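Long-range contact in serine protease p27 (Human astrovirus 1, PDB 2W5E), which probably cleaves the viral nonstructural polyprotein into its functional products as a trypsin-like serine endopeptidase with a catalytic triad: residues 32-37 with 67-72. Numbering follows the deposited sequence.
Sequences IVTAAH and AFITCP
Residues 32-35 and 67-70 pair as antiparallel strands through four backbone hydrogen bonds, two joining Ile32 with Ile69 and two joining Thr34 with Ala67. They are neighbouring strands of the N-terminal six-stranded beta-barrel of a chymotrypsin-like protease. The bond from Ile32 N to Ile69 O is short and nearly straight, at 2.7 Å and 171°. The bond from Ala67 N to Thr34 O is as straight at the hydrogen, but the donor sits about 40° above the carbonyl plane. This is the end of the pairing where strand 31-35 turns into helix 36-39, with Ala35 at the N-cap position.

Ile32, Thr34, Ala67 and Ile69 share one face of the sheet. Ile32 and Ile69 meet at their beta carbons, CB to CB 4.1 Å. Ile32 CG1 is anti to the carbonyl carbon, and the extended chain runs toward the loop after strand 66-70. Its CD1 reaches Pro72 CD at 4.0 Å, the two side chains crossing at about a right angle. Side chains of both isoleucines also touch Ile16 of strand 13-18. Thr34 turns its methyl to the contact: CG2 lies 4.0 Å from Ile69 CD1 and also meets Ala67 CB. Thr34 OG1, anti to the backbone N (chi1 -167°), hydrogen-bonds Thr24 O on strand 21-28.

The pairing leads straight into the active site. His37 of the charge relay system follows on the helix, and its NE2 hydrogen-bonds Ser127 OG. Asp65, the third member, lies just before strand 66-70 and shares a backbone hydrogen bond with Ala36.

Val33 and Phe68 occupy the other face, side by side, with Val33 CG2 3.9 Å from Phe68 CE1.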
ATOM      1  N   ILE A  32      19.720  13.814  -5.537  1.00 27.05           N
ATOM      2  CA  ILE A  32      18.912  14.337  -6.621  1.00 26.45           C
ATOM      3  C   ILE A  32      19.800  14.258  -7.866  1.00 26.61           C
ATOM      4  O   ILE A  32      20.917  14.800  -7.882  1.00 26.34           O
ATOM      5  CB  ILE A  32      18.452  15.789  -6.357  1.00 26.70           C
ATOM      6  CG1 ILE A  32      17.599  15.859  -5.085  1.00 26.33           C
ATOM      7  CG2 ILE A  32      17.700  16.347  -7.571  1.00 25.31           C
ATOM      8  CD1 ILE A  32      17.297  17.267  -4.587  1.00 26.40           C
ATOM      9  N   VAL A  33      19.312  13.560  -8.890  1.00 26.05           N
ATOM     10  CA  VAL A  33      20.064  13.344 -10.126  1.00 25.90           C
ATOM     11  C   VAL A  33      19.523  14.262 -11.225  1.00 25.79           C
ATOM     12  O   VAL A  33      18.310  14.443 -11.346  1.00 25.28           O
ATOM     13  CB  VAL A  33      19.994  11.853 -10.587  1.00 26.05           C
ATOM     14  CG1 VAL A  33      20.956  11.586 -11.747  1.00 25.79           C
ATOM     15  CG2 VAL A  33      20.303  10.902  -9.429  1.00 25.54           C
ATOM     16  N   THR A  34      20.428  14.852 -12.004  1.00 25.70           N
ATOM     17  CA  THR A  34      20.043  15.678 -13.159  1.00 25.97           C
ATOM     18  C   THR A  34      21.126  15.636 -14.245  1.00 26.36           C
ATOM     19  O   THR A  34      22.104  14.895 -14.117  1.00 25.96           O
ATOM     20  CB  THR A  34      19.684  17.137 -12.741  1.00 25.91           C
ATOM     21  OG1 THR A  34      19.038  17.818 -13.826  1.00 25.59           O
ATOM     22  CG2 THR A  34      20.928  17.924 -12.292  1.00 25.57           C
ATOM     23  N   ALA A  35      20.934  16.404 -15.317  1.00 26.98           N
ATOM     24  CA  ALA A  35      21.938  16.527 -16.376  1.00 27.86           C
ATOM     25  C   ALA A  35      22.989  17.561 -15.974  1.00 28.36           C
ATOM     26  O   ALA A  35      22.671  18.547 -15.309  1.00 28.14           O
ATOM     27  CB  ALA A  35      21.282  16.917 -17.695  1.00 27.76           C
ATOM     28  N   ALA A  36      24.234  17.335 -16.382  1.00 29.23           N
ATOM     29  CA  ALA A  36      25.332  18.238 -16.036  1.00 30.19           C
ATOM     30  C   ALA A  36      25.039  19.699 -16.394  1.00 30.69           C
ATOM     31  O   ALA A  36      25.311  20.598 -15.599  1.00 30.61           O
ATOM     32  CB  ALA A  36      26.631  17.774 -16.670  1.00 30.16           C
ATOM     33  N   HIS A  37      24.465  19.936 -17.572  1.00 31.53           N
ATOM     34  CA  HIS A  37      24.221  21.313 -18.021  1.00 32.44           C
ATOM     35  C   HIS A  37      23.091  22.043 -17.279  1.00 32.65           C
ATOM     36  O   HIS A  37      22.980  23.262 -17.367  1.00 32.46           O
ATOM     37  CB  HIS A  37      24.058  21.399 -19.547  1.00 32.76           C
ATOM     38  CG  HIS A  37      22.730  20.930 -20.052  1.00 33.61           C
ATOM     39  ND1 HIS A  37      22.491  19.621 -20.414  1.00 34.41           N
ATOM     40  CD2 HIS A  37      21.579  21.603 -20.284  1.00 33.95           C
ATOM     41  CE1 HIS A  37      21.245  19.505 -20.836  1.00 34.45           C
ATOM     42  NE2 HIS A  37      20.671  20.694 -20.770  1.00 35.33           N
ATOM     43  N   ALA A  67      24.805  14.958 -13.174  1.00 34.91           N
ATOM     44  CA  ALA A  67      25.170  15.601 -11.913  1.00 34.03           C
ATOM     45  C   ALA A  67      24.438  14.966 -10.728  1.00 33.45           C
ATOM     46  O   ALA A  67      23.251  14.651 -10.815  1.00 32.80           O
ATOM     47  CB  ALA A  67      24.885  17.096 -11.979  1.00 34.07           C
ATOM     48  N   PHE A  68      25.160  14.781  -9.626  1.00 32.72           N
ATOM     49  CA  PHE A  68      24.577  14.260  -8.395  1.00 31.97           C
ATOM     50  C   PHE A  68      24.568  15.337  -7.314  1.00 31.47           C
ATOM     51  O   PHE A  68      25.610  15.890  -6.962  1.00 30.84           O
ATOM     52  CB  PHE A  68      25.328  13.009  -7.917  1.00 32.04           C
ATOM     53  CG  PHE A  68      25.233  11.846  -8.865  1.00 32.08           C
ATOM     54  CD1 PHE A  68      24.176  10.938  -8.774  1.00 32.53           C
ATOM     55  CD2 PHE A  68      26.195  11.654  -9.847  1.00 32.08           C
ATOM     56  CE1 PHE A  68      24.080   9.861  -9.659  1.00 32.07           C
ATOM     57  CE2 PHE A  68      26.109  10.583 -10.734  1.00 32.79           C
ATOM     58  CZ  PHE A  68      25.047   9.681 -10.636  1.00 32.43           C
ATOM     59  N   ILE A  69      23.376  15.617  -6.803  1.00 30.76           N
ATOM     60  CA  ILE A  69      23.149  16.640  -5.795  1.00 30.44           C
ATOM     61  C   ILE A  69      22.698  15.960  -4.496  1.00 30.33           C
ATOM     62  O   ILE A  69      21.818  15.105  -4.520  1.00 30.03           O
ATOM     63  CB  ILE A  69      22.060  17.636  -6.279  1.00 30.14           C
ATOM     64  CG1 ILE A  69      22.507  18.337  -7.571  1.00 30.40           C
ATOM     65  CG2 ILE A  69      21.700  18.639  -5.188  1.00 30.17           C
ATOM     66  CD1 ILE A  69      21.373  18.867  -8.422  1.00 29.51           C
ATOM     67  N   THR A  70      23.304  16.335  -3.369  1.00 29.90           N
ATOM     68  CA  THR A  70      22.876  15.825  -2.062  1.00 29.59           C
ATOM     69  C   THR A  70      21.461  16.319  -1.747  1.00 29.04           C
ATOM     70  O   THR A  70      21.198  17.524  -1.781  1.00 28.93           O
ATOM     71  CB  THR A  70      23.880  16.231  -0.946  1.00 29.89           C
ATOM     72  OG1 THR A  70      25.170  15.683  -1.247  1.00 30.26           O
ATOM     73  CG2 THR A  70      23.428  15.725   0.425  1.00 30.01           C
ATOM     74  N   CYS A  71      20.538  15.390  -1.487  1.00 28.25           N
ATOM     75  CA  CYS A  71      19.179  15.777  -1.111  1.00 28.10           C
ATOM     76  C   CYS A  71      19.211  16.494   0.234  1.00 28.30           C
ATOM     77  O   CYS A  71      19.800  15.982   1.189  1.00 28.56           O
ATOM     78  CB  CYS A  71      18.228  14.575  -1.051  1.00 28.09           C
ATOM     79  SG  CYS A  71      16.494  15.028  -0.767  1.00 26.78           S
ATOM     80  N   PRO A  72      18.608  17.697   0.303  1.00 28.44           N
ATOM     81  CA  PRO A  72      18.496  18.429   1.563  1.00 28.43           C
ATOM     82  C   PRO A  72      17.872  17.570   2.662  1.00 28.40           C
ATOM     83  O   PRO A  72      16.941  16.805   2.394  1.00 28.26           O
ATOM     84  CB  PRO A  72      17.575  19.595   1.206  1.00 28.21           C
ATOM     85  CG  PRO A  72      17.819  19.822  -0.233  1.00 28.52           C
ATOM     86  CD  PRO A  72      18.028  18.457  -0.821  1.00 28.50           C
TER